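Local coordinates for phosphate transport system protein phoU (Streptococcus pneumoniae, PDB 2I0M), which forms a homodimer, binds zinc and probably plays a role in the regulation of phosphate uptake, at residues F5-L19 and I52-L66. Residues are numbered along the deposited sequence; the frame is centred on the assembly and turned at random.
Sequences FDLELHELEQSFLGL and INQGQSAIELTCARL. With ZN (zinc ion), chain C.
L12 and L19, two turns apart on segment 5-19 of helix 5-35, drop as knobs into holes of segment 52-66 of helix 39-66; I59 in turn fits among L12, S15, F16 and L19. L12 enters among I59, T62, C63 and L66; with CG anti to its backbone N (chi1 -156°), both methyls are brought against 52-66, where CD1 meets the C63 SG at 3.5 Å and CD2 meets the I59 CG2 at 3.8 Å. L19 sits over G55 and Q56, its two methyls parted: CD1 rests on the I59 CD1 (3.7 Å), CD2 on the I52 CG2 (3.8 Å). G55, lacking a side chain, suits this spot because the place a CB would take lies only 3.3 Å from the L19 CD2; here the L19 CA and the G55 CA come to 6.6 Å. At the other end L66 wedges among F5, E8, L9 and L12, its CD2 3.5 Å from the E8 CG; E8 lends methylene surface here. L9 lies over one face of the F5 ring. Farther out, helix 74-105 backs the seam, I83 against I59 and M84 against C63, while H10, off the interface, binds a zinc ion through NE2. The two segments run antiparallel at 165°, and no hydrogen bond crosses between them; the pairing of these neighbouring helices of the PhoU bundle rests on interlocked, mostly aliphatic side chains, and probably on their burial from water.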
ATOM      1  N   PHE A   5      22.623 -19.557  13.637  1.00 50.57           N
ATOM      2  CA  PHE A   5      21.422 -18.728  13.546  1.00 50.06           C
ATOM      3  C   PHE A   5      21.689 -17.497  12.679  1.00 49.60           C
ATOM      4  O   PHE A   5      20.891 -17.171  11.796  1.00 49.20           O
ATOM      5  CB  PHE A   5      20.938 -18.329  14.952  1.00 50.26           C
ATOM      6  CG  PHE A   5      19.681 -17.485  14.962  1.00 50.26           C
ATOM      7  CD1 PHE A   5      18.506 -17.942  14.366  1.00 50.13           C
ATOM      8  CD2 PHE A   5      19.669 -16.243  15.594  1.00 50.33           C
ATOM      9  CE1 PHE A   5      17.347 -17.169  14.388  1.00 49.89           C
ATOM     10  CE2 PHE A   5      18.513 -15.467  15.624  1.00 50.32           C
ATOM     11  CZ  PHE A   5      17.351 -15.931  15.016  1.00 50.21           C
ATOM     12  N   ASP A   6      22.821 -16.836  12.936  1.00 49.21           N
ATOM     13  CA  ASP A   6      23.297 -15.703  12.126  1.00 48.86           C
ATOM     14  C   ASP A   6      23.462 -16.064  10.652  1.00 48.46           C
ATOM     15  O   ASP A   6      23.156 -15.249   9.774  1.00 47.99           O
ATOM     16  CB  ASP A   6      24.621 -15.160  12.675  1.00 48.91           C
ATOM     17  CG  ASP A   6      24.436 -14.318  13.929  1.00 49.51           C
ATOM     18  OD1 ASP A   6      23.295 -13.846  14.179  1.00 49.71           O
ATOM     19  OD2 ASP A   6      25.438 -14.126  14.663  1.00 49.10           O
ATOM     20  N   LEU A   7      23.937 -17.286  10.395  1.00 47.98           N
ATOM     21  CA  LEU A   7      24.029 -17.825   9.033  1.00 47.91           C
ATOM     22  C   LEU A   7      22.635 -18.067   8.440  1.00 47.51           C
ATOM     23  O   LEU A   7      22.399 -17.809   7.260  1.00 47.38           O
ATOM     24  CB  LEU A   7      24.878 -19.106   9.013  1.00 47.80           C
ATOM     25  CG  LEU A   7      25.267 -19.757   7.678  1.00 48.15           C
ATOM     26  CD1 LEU A   7      25.886 -18.761   6.691  1.00 49.16           C
ATOM     27  CD2 LEU A   7      26.214 -20.932   7.913  1.00 48.11           C
ATOM     28  N   GLU A   8      21.721 -18.547   9.277  1.00 47.48           N
ATOM     29  CA  GLU A   8      20.314 -18.743   8.914  1.00 47.49           C
ATOM     30  C   GLU A   8      19.576 -17.435   8.572  1.00 47.00           C
ATOM     31  O   GLU A   8      18.817 -17.375   7.597  1.00 46.97           O
ATOM     32  CB  GLU A   8      19.590 -19.442  10.058  1.00 47.93           C
ATOM     33  CG  GLU A   8      18.407 -20.275   9.621  1.00 49.57           C
ATOM     34  CD  GLU A   8      18.831 -21.604   9.050  1.00 51.16           C
ATOM     35  OE1 GLU A   8      19.316 -21.627   7.896  1.00 51.58           O
ATOM     36  OE2 GLU A   8      18.676 -22.620   9.762  1.00 52.21           O
ATOM     37  N   LEU A   9      19.797 -16.401   9.381  1.00 46.18           N
ATOM     38  CA  LEU A   9      19.248 -15.076   9.110  1.00 45.69           C
ATOM     39  C   LEU A   9      19.785 -14.535   7.795  1.00 45.42           C
ATOM     40  O   LEU A   9      19.028 -14.057   6.952  1.00 45.62           O
ATOM     41  CB  LEU A   9      19.571 -14.100  10.247  1.00 45.37           C
ATOM     42  CG  LEU A   9      18.953 -14.390  11.612  1.00 45.23           C
ATOM     43  CD1 LEU A   9      19.063 -13.163  12.515  1.00 45.61           C
ATOM     44  CD2 LEU A   9      17.512 -14.825  11.465  1.00 44.18           C
ATOM     45  N   HIS A  10      21.100 -14.618   7.637  1.00 44.95           N
ATOM     46  CA  HIS A  10      21.769 -14.196   6.420  1.00 44.49           C
ATOM     47  C   HIS A  10      21.178 -14.886   5.196  1.00 44.38           C
ATOM     48  O   HIS A  10      20.943 -14.245   4.172  1.00 44.05           O
ATOM     49  CB  HIS A  10      23.272 -14.471   6.503  1.00 44.33           C
ATOM     50  CG  HIS A  10      23.951 -14.362   5.181  1.00 43.82           C
ATOM     51  ND1 HIS A  10      24.264 -13.147   4.611  1.00 43.60           N
ATOM     52  CD2 HIS A  10      24.293 -15.305   4.279  1.00 40.71           C
ATOM     53  CE1 HIS A  10      24.806 -13.350   3.428  1.00 41.35           C
ATOM     54  NE2 HIS A  10      24.839 -14.651   3.208  1.00 43.27           N
ATOM     55  N   GLU A  11      20.940 -16.192   5.310  1.00 44.72           N
ATOM     56  CA  GLU A  11      20.294 -16.958   4.241  1.00 45.00           C
ATOM     57  C   GLU A  11      18.859 -16.509   3.995  1.00 44.77           C
ATOM     58  O   GLU A  11      18.422 -16.454   2.857  1.00 45.09           O
ATOM     59  CB  GLU A  11      20.372 -18.465   4.518  1.00 45.26           C
ATOM     60  CG  GLU A  11      21.643 -19.111   3.962  1.00 46.84           C
ATOM     61  CD  GLU A  11      22.049 -20.398   4.684  1.00 49.96           C
ATOM     62  OE1 GLU A  11      23.224 -20.817   4.532  1.00 51.17           O
ATOM     63  OE2 GLU A  11      21.208 -20.995   5.397  1.00 50.64           O
ATOM     64  N   LEU A  12      18.138 -16.172   5.066  1.00 44.74           N
ATOM     65  CA  LEU A  12      16.804 -15.582   4.954  1.00 44.19           C
ATOM     66  C   LEU A  12      16.847 -14.238   4.224  1.00 43.52           C
ATOM     67  O   LEU A  12      15.989 -13.944   3.395  1.00 43.63           O
ATOM     68  CB  LEU A  12      16.160 -15.399   6.337  1.00 44.31           C
ATOM     69  CG  LEU A  12      14.627 -15.334   6.485  1.00 44.42           C
ATOM     70  CD1 LEU A  12      14.247 -14.349   7.587  1.00 44.00           C
ATOM     71  CD2 LEU A  12      13.907 -14.980   5.200  1.00 43.69           C
ATOM     72  N   GLU A  13      17.843 -13.421   4.525  1.00 43.07           N
ATOM     73  CA  GLU A  13      18.020 -12.175   3.778  1.00 43.06           C
ATOM     74  C   GLU A  13      18.242 -12.400   2.268  1.00 42.75           C
ATOM     75  O   GLU A  13      17.774 -11.609   1.444  1.00 42.81           O
ATOM     76  CB  GLU A  13      19.163 -11.357   4.364  1.00 42.87           C
ATOM     77  CG  GLU A  13      19.308  -9.988   3.730  1.00 43.43           C
ATOM     78  CD  GLU A  13      20.154  -9.058   4.569  1.00 45.58           C
ATOM     79  OE1 GLU A  13      21.348  -9.350   4.788  1.00 44.47           O
ATOM     80  OE2 GLU A  13      19.608  -8.033   5.016  1.00 47.50           O
ATOM     81  N   GLN A  14      18.953 -13.468   1.914  1.00 42.01           N
ATOM     82  CA  GLN A  14      19.240 -13.742   0.510  1.00 42.28           C
ATOM     83  C   GLN A  14      17.995 -14.198  -0.239  1.00 42.24           C
ATOM     84  O   GLN A  14      17.816 -13.834  -1.410  1.00 42.51           O
ATOM     85  CB  GLN A  14      20.392 -14.754   0.338  1.00 41.53           C
ATOM     86  CG  GLN A  14      21.791 -14.163   0.580  1.00 41.27           C
ATOM     87  CD  GLN A  14      22.133 -12.992  -0.349  1.00 40.10           C
ATOM     88  OE1 GLN A  14      22.486 -11.901   0.107  1.00 40.73           O
ATOM     89  NE2 GLN A  14      22.030 -13.221  -1.645  1.00 37.67           N
ATOM     90  N   SER A  15      17.153 -14.992   0.430  1.00 41.76           N
ATOM     91  CA  SER A  15      15.841 -15.372  -0.105  1.00 42.05           C
ATOM     92  C   SER A  15      15.019 -14.139  -0.467  1.00 41.52           C
ATOM     93  O   SER A  15      14.426 -14.080  -1.542  1.00 42.05           O
ATOM     94  CB  SER A  15      15.049 -16.213   0.907  1.00 42.21           C
ATOM     95  OG  SER A  15      15.614 -17.502   1.062  1.00 44.38           O
ATOM     96  N   PHE A  16      15.000 -13.168   0.445  1.00 41.15           N
ATOM     97  CA  PHE A  16      14.266 -11.913   0.291  1.00 40.59           C
ATOM     98  C   PHE A  16      14.804 -11.031  -0.854  1.00 40.69           C
ATOM     99  O   PHE A  16      14.027 -10.512  -1.654  1.00 40.96           O
ATOM    100  CB  PHE A  16      14.247 -11.173   1.643  1.00 40.42           C
ATOM    101  CG  PHE A  16      13.793  -9.748   1.550  1.00 40.96           C
ATOM    102  CD1 PHE A  16      14.726  -8.715   1.515  1.00 39.77           C
ATOM    103  CD2 PHE A  16      12.424  -9.434   1.481  1.00 41.12           C
ATOM    104  CE1 PHE A  16      14.314  -7.408   1.411  1.00 41.91           C
ATOM    105  CE2 PHE A  16      12.004  -8.117   1.364  1.00 40.88           C
ATOM    106  CZ  PHE A  16      12.941  -7.096   1.344  1.00 40.48           C
ATOM    107  N   LEU A  17      16.126 -10.879  -0.944  1.00 40.47           N
ATOM    108  CA  LEU A  17      16.749 -10.181  -2.087  1.00 40.59           C
ATOM    109  C   LEU A  17      16.476 -10.869  -3.434  1.00 40.43           C
ATOM    110  O   LEU A  17      16.209 -10.187  -4.439  1.00 39.99           O
ATOM    111  CB  LEU A  17      18.264  -9.981  -1.879  1.00 40.10           C
ATOM    112  CG  LEU A  17      18.654  -9.239  -0.594  1.00 39.27           C
ATOM    113  CD1 LEU A  17      20.160  -9.193  -0.487  1.00 37.48           C
ATOM    114  CD2 LEU A  17      18.085  -7.850  -0.541  1.00 37.32           C
ATOM    115  N   GLY A  18      16.537 -12.207  -3.437  1.00 40.48           N
ATOM    116  CA  GLY A  18      16.091 -13.028  -4.576  1.00 40.73           C
ATOM    117  C   GLY A  18      14.684 -12.645  -5.024  1.00 41.25           C
ATOM    118  O   GLY A  18      14.460 -12.372  -6.200  1.00 41.91           O
ATOM    119  N   LEU A  19      13.743 -12.586  -4.080  1.00 40.82           N
ATOM    120  CA  LEU A  19      12.392 -12.137  -4.377  1.00 40.90           C
ATOM    121  C   LEU A  19      12.384 -10.728  -4.960  1.00 41.23           C
ATOM    122  O   LEU A  19      11.687 -10.471  -5.927  1.00 40.87           O
ATOM    123  CB  LEU A  19      11.520 -12.151  -3.119  1.00 40.05           C
ATOM    124  CG  LEU A  19      10.114 -12.766  -3.140  1.00 41.16           C
ATOM    125  CD1 LEU A  19       9.156 -12.112  -2.081  1.00 36.71           C
ATOM    126  CD2 LEU A  19       9.456 -12.870  -4.551  1.00 39.73           C
ATOM    127  N   ILE A  52       5.626 -15.047  -7.563  1.00 38.79           N
ATOM    128  CA  ILE A  52       6.004 -14.036  -6.563  1.00 38.75           C
ATOM    129  C   ILE A  52       5.176 -14.242  -5.281  1.00 39.80           C
ATOM    130  O   ILE A  52       5.701 -14.134  -4.164  1.00 39.67           O
ATOM    131  CB  ILE A  52       5.858 -12.587  -7.106  1.00 38.77           C
ATOM    132  CG1 ILE A  52       6.805 -12.368  -8.306  1.00 37.92           C
ATOM    133  CG2 ILE A  52       6.164 -11.553  -5.988  1.00 39.29           C
ATOM    134  CD1 ILE A  52       6.510 -11.163  -9.165  1.00 37.17           C
ATOM    135  N   ASN A  53       3.890 -14.560  -5.447  1.00 40.26           N
ATOM    136  CA  ASN A  53       3.045 -14.914  -4.322  1.00 40.56           C
ATOM    137  C   ASN A  53       3.686 -16.108  -3.608  1.00 41.02           C
ATOM    138  O   ASN A  53       3.948 -16.044  -2.400  1.00 41.35           O
ATOM    139  CB  ASN A  53       1.635 -15.266  -4.805  1.00 40.68           C
ATOM    140  CG  ASN A  53       0.790 -14.043  -5.152  1.00 41.19           C
ATOM    141  OD1 ASN A  53      -0.398 -14.020  -4.846  1.00 45.79           O
ATOM    142  ND2 ASN A  53       1.376 -13.048  -5.808  1.00 38.23           N
ATOM    143  N   GLN A  54       3.978 -17.168  -4.375  1.00 41.18           N
ATOM    144  CA  GLN A  54       4.632 -18.395  -3.874  1.00 40.85           C
ATOM    145  C   GLN A  54       5.939 -18.149  -3.126  1.00 41.26           C
ATOM    146  O   GLN A  54       6.171 -18.752  -2.070  1.00 41.16           O
ATOM    147  CB  GLN A  54       4.881 -19.396  -5.012  1.00 40.57           C
ATOM    148  CG  GLN A  54       3.746 -20.366  -5.246  1.00 39.37           C
ATOM    149  CD  GLN A  54       4.107 -21.477  -6.227  1.00 40.49           C
ATOM    150  OE1 GLN A  54       4.717 -21.236  -7.267  1.00 39.51           O
ATOM    151  NE2 GLN A  54       3.722 -22.707  -5.895  1.00 40.26           N
ATOM    152  N   GLY A  55       6.779 -17.273  -3.678  1.00 41.36           N
ATOM    153  CA  GLY A  55       8.074 -16.947  -3.091  1.00 42.26           C
ATOM    154  C   GLY A  55       7.929 -16.233  -1.760  1.00 43.09           C
ATOM    155  O   GLY A  55       8.721 -16.446  -0.840  1.00 43.18           O
ATOM    156  N   GLN A  56       6.914 -15.375  -1.678  1.00 43.39           N
ATOM    157  CA  GLN A  56       6.554 -14.670  -0.466  1.00 43.87           C
ATOM    158  C   GLN A  56       6.099 -15.634   0.633  1.00 44.23           C
ATOM    159  O   GLN A  56       6.492 -15.483   1.789  1.00 44.59           O
ATOM    160  CB  GLN A  56       5.454 -13.654  -0.779  1.00 43.83           C
ATOM    161  CG  GLN A  56       4.860 -12.994   0.443  1.00 45.27           C
ATOM    162  CD  GLN A  56       3.455 -12.492   0.222  1.00 44.86           C
ATOM    163  OE1 GLN A  56       2.701 -13.037  -0.587  1.00 47.38           O
ATOM    164  NE2 GLN A  56       3.082 -11.475   0.958  1.00 44.17           N
ATOM    165  N   SER A  57       5.281 -16.627   0.277  1.00 44.03           N
ATOM    166  CA  SER A  57       4.769 -17.543   1.282  1.00 43.95           C
ATOM    167  C   SER A  57       5.908 -18.393   1.843  1.00 43.66           C
ATOM    168  O   SER A  57       5.972 -18.632   3.049  1.00 43.71           O
ATOM    169  CB  SER A  57       3.604 -18.387   0.743  1.00 44.04           C
ATOM    170  OG  SER A  57       3.993 -19.718   0.431  1.00 44.97           O
ATOM    171  N   ALA A  58       6.814 -18.820   0.966  1.00 43.33           N
ATOM    172  CA  ALA A  58       7.997 -19.577   1.365  1.00 43.34           C
ATOM    173  C   ALA A  58       8.812 -18.804   2.399  1.00 43.46           C
ATOM    174  O   ALA A  58       9.153 -19.338   3.458  1.00 43.13           O
ATOM    175  CB  ALA A  58       8.859 -19.919   0.140  1.00 43.32           C
ATOM    176  N   ILE A  59       9.084 -17.534   2.092  1.00 43.75           N
ATOM    177  CA  ILE A  59       9.825 -16.636   2.984  1.00 43.92           C
ATOM    178  C   ILE A  59       9.086 -16.390   4.295  1.00 44.47           C
ATOM    179  O   ILE A  59       9.672 -16.584   5.373  1.00 44.81           O
ATOM    180  CB  ILE A  59      10.136 -15.314   2.288  1.00 43.90           C
ATOM    181  CG1 ILE A  59      11.081 -15.554   1.110  1.00 43.58           C
ATOM    182  CG2 ILE A  59      10.746 -14.296   3.268  1.00 44.49           C
ATOM    183  CD1 ILE A  59      11.040 -14.432   0.096  1.00 43.00           C
ATOM    184  N   GLU A  60       7.815 -15.969   4.200  1.00 44.66           N
ATOM    185  CA  GLU A  60       6.904 -15.857   5.365  1.00 44.97           C
ATOM    186  C   GLU A  60       6.987 -17.057   6.303  1.00 45.00           C
ATOM    187  O   GLU A  60       6.980 -16.892   7.525  1.00 44.72           O
ATOM    188  CB  GLU A  60       5.443 -15.721   4.922  1.00 44.60           C
ATOM    189  CG  GLU A  60       5.034 -14.353   4.448  1.00 44.55           C
ATOM    190  CD  GLU A  60       3.549 -14.237   4.142  1.00 45.25           C
ATOM    191  OE1 GLU A  60       2.878 -15.249   3.810  1.00 47.53           O
ATOM    192  OE2 GLU A  60       3.035 -13.110   4.222  1.00 47.36           O
ATOM    193  N   LEU A  61       7.065 -18.252   5.714  1.00 45.39           N
ATOM    194  CA  LEU A  61       7.028 -19.507   6.462  1.00 46.30           C
ATOM    195  C   LEU A  61       8.334 -19.853   7.159  1.00 46.38           C
ATOM    196  O   LEU A  61       8.309 -20.312   8.309  1.00 46.73           O
ATOM    197  CB  LEU A  61       6.558 -20.677   5.581  1.00 46.18           C
ATOM    198  CG  LEU A  61       5.111 -21.172   5.762  1.00 47.08           C
ATOM    199  CD1 LEU A  61       4.085 -20.084   5.464  1.00 47.48           C
ATOM    200  CD2 LEU A  61       4.839 -22.403   4.892  1.00 47.10           C
ATOM    201  N   THR A  62       9.464 -19.645   6.481  1.00 46.42           N
ATOM    202  CA  THR A  62      10.763 -19.846   7.131  1.00 46.49           C
ATOM    203  C   THR A  62      11.052 -18.742   8.168  1.00 47.02           C
ATOM    204  O   THR A  62      11.754 -18.985   9.143  1.00 46.80           O
ATOM    205  CB  THR A  62      11.970 -20.051   6.135  1.00 46.41           C
ATOM    206  OG1 THR A  62      12.694 -18.837   5.953  1.00 44.94           O
ATOM    207  CG2 THR A  62      11.533 -20.617   4.794  1.00 45.84           C
ATOM    208  N   CYS A  63      10.497 -17.549   7.960  1.00 47.76           N
ATOM    209  CA  CYS A  63      10.488 -16.498   8.992  1.00 48.82           C
ATOM    210  C   CYS A  63       9.748 -16.991  10.234  1.00 49.94           C
ATOM    211  O   CYS A  63      10.331 -17.083  11.322  1.00 50.31           O
ATOM    212  CB  CYS A  63       9.800 -15.228   8.491  1.00 48.40           C
ATOM    213  SG  CYS A  63      10.790 -14.044   7.539  1.00 47.48           S
ATOM    214  N   ALA A  64       8.466 -17.318  10.059  1.00 51.13           N
ATOM    215  CA  ALA A  64       7.605 -17.759  11.164  1.00 52.35           C
ATOM    216  C   ALA A  64       8.223 -18.911  11.952  1.00 53.19           C
ATOM    217  O   ALA A  64       8.185 -18.911  13.176  1.00 53.49           O
ATOM    218  CB  ALA A  64       6.217 -18.134  10.656  1.00 52.15           C
ATOM    219  N   ARG A  65       8.816 -19.872  11.250  1.00 54.41           N
ATOM    220  CA  ARG A  65       9.488 -20.978  11.911  1.00 55.74           C
ATOM    221  C   ARG A  65      10.839 -20.582  12.520  1.00 56.49           C
ATOM    222  O   ARG A  65      11.302 -21.231  13.460  1.00 56.73           O
ATOM    223  CB  ARG A  65       9.674 -22.163  10.959  1.00 55.73           C
ATOM    224  CG  ARG A  65      10.917 -22.060  10.107  1.00 56.87           C
ATOM    225  CD  ARG A  65      11.554 -23.414   9.864  1.00 58.48           C
ATOM    226  NE  ARG A  65      12.888 -23.258   9.295  1.00 59.39           N
ATOM    227  CZ  ARG A  65      13.149 -23.187   7.994  1.00 60.75           C
ATOM    228  NH1 ARG A  65      14.403 -23.039   7.577  1.00 60.75           N
ATOM    229  NH2 ARG A  65      12.162 -23.268   7.106  1.00 61.26           N
ATOM    230  N   LEU A  66      11.481 -19.540  11.991  1.00 57.29           N
ATOM    231  CA  LEU A  66      12.809 -19.171  12.494  1.00 58.01           C
ATOM    232  C   LEU A  66      12.774 -18.615  13.897  1.00 58.49           C
ATOM    233  O   LEU A  66      13.697 -18.835  14.679  1.00 58.67           O
ATOM    234  CB  LEU A  66      13.551 -18.205  11.566  1.00 57.99           C
ATOM    235  CG  LEU A  66      14.644 -18.827  10.692  1.00 57.95           C
ATOM    236  CD1 LEU A  66      15.475 -17.734  10.032  1.00 57.79           C
ATOM    237  CD2 LEU A  66      15.528 -19.762  11.506  1.00 58.06           C
TER
HETATM  238 ZN    ZN C 218      25.819 -15.729   1.589  1.00 52.90          ZN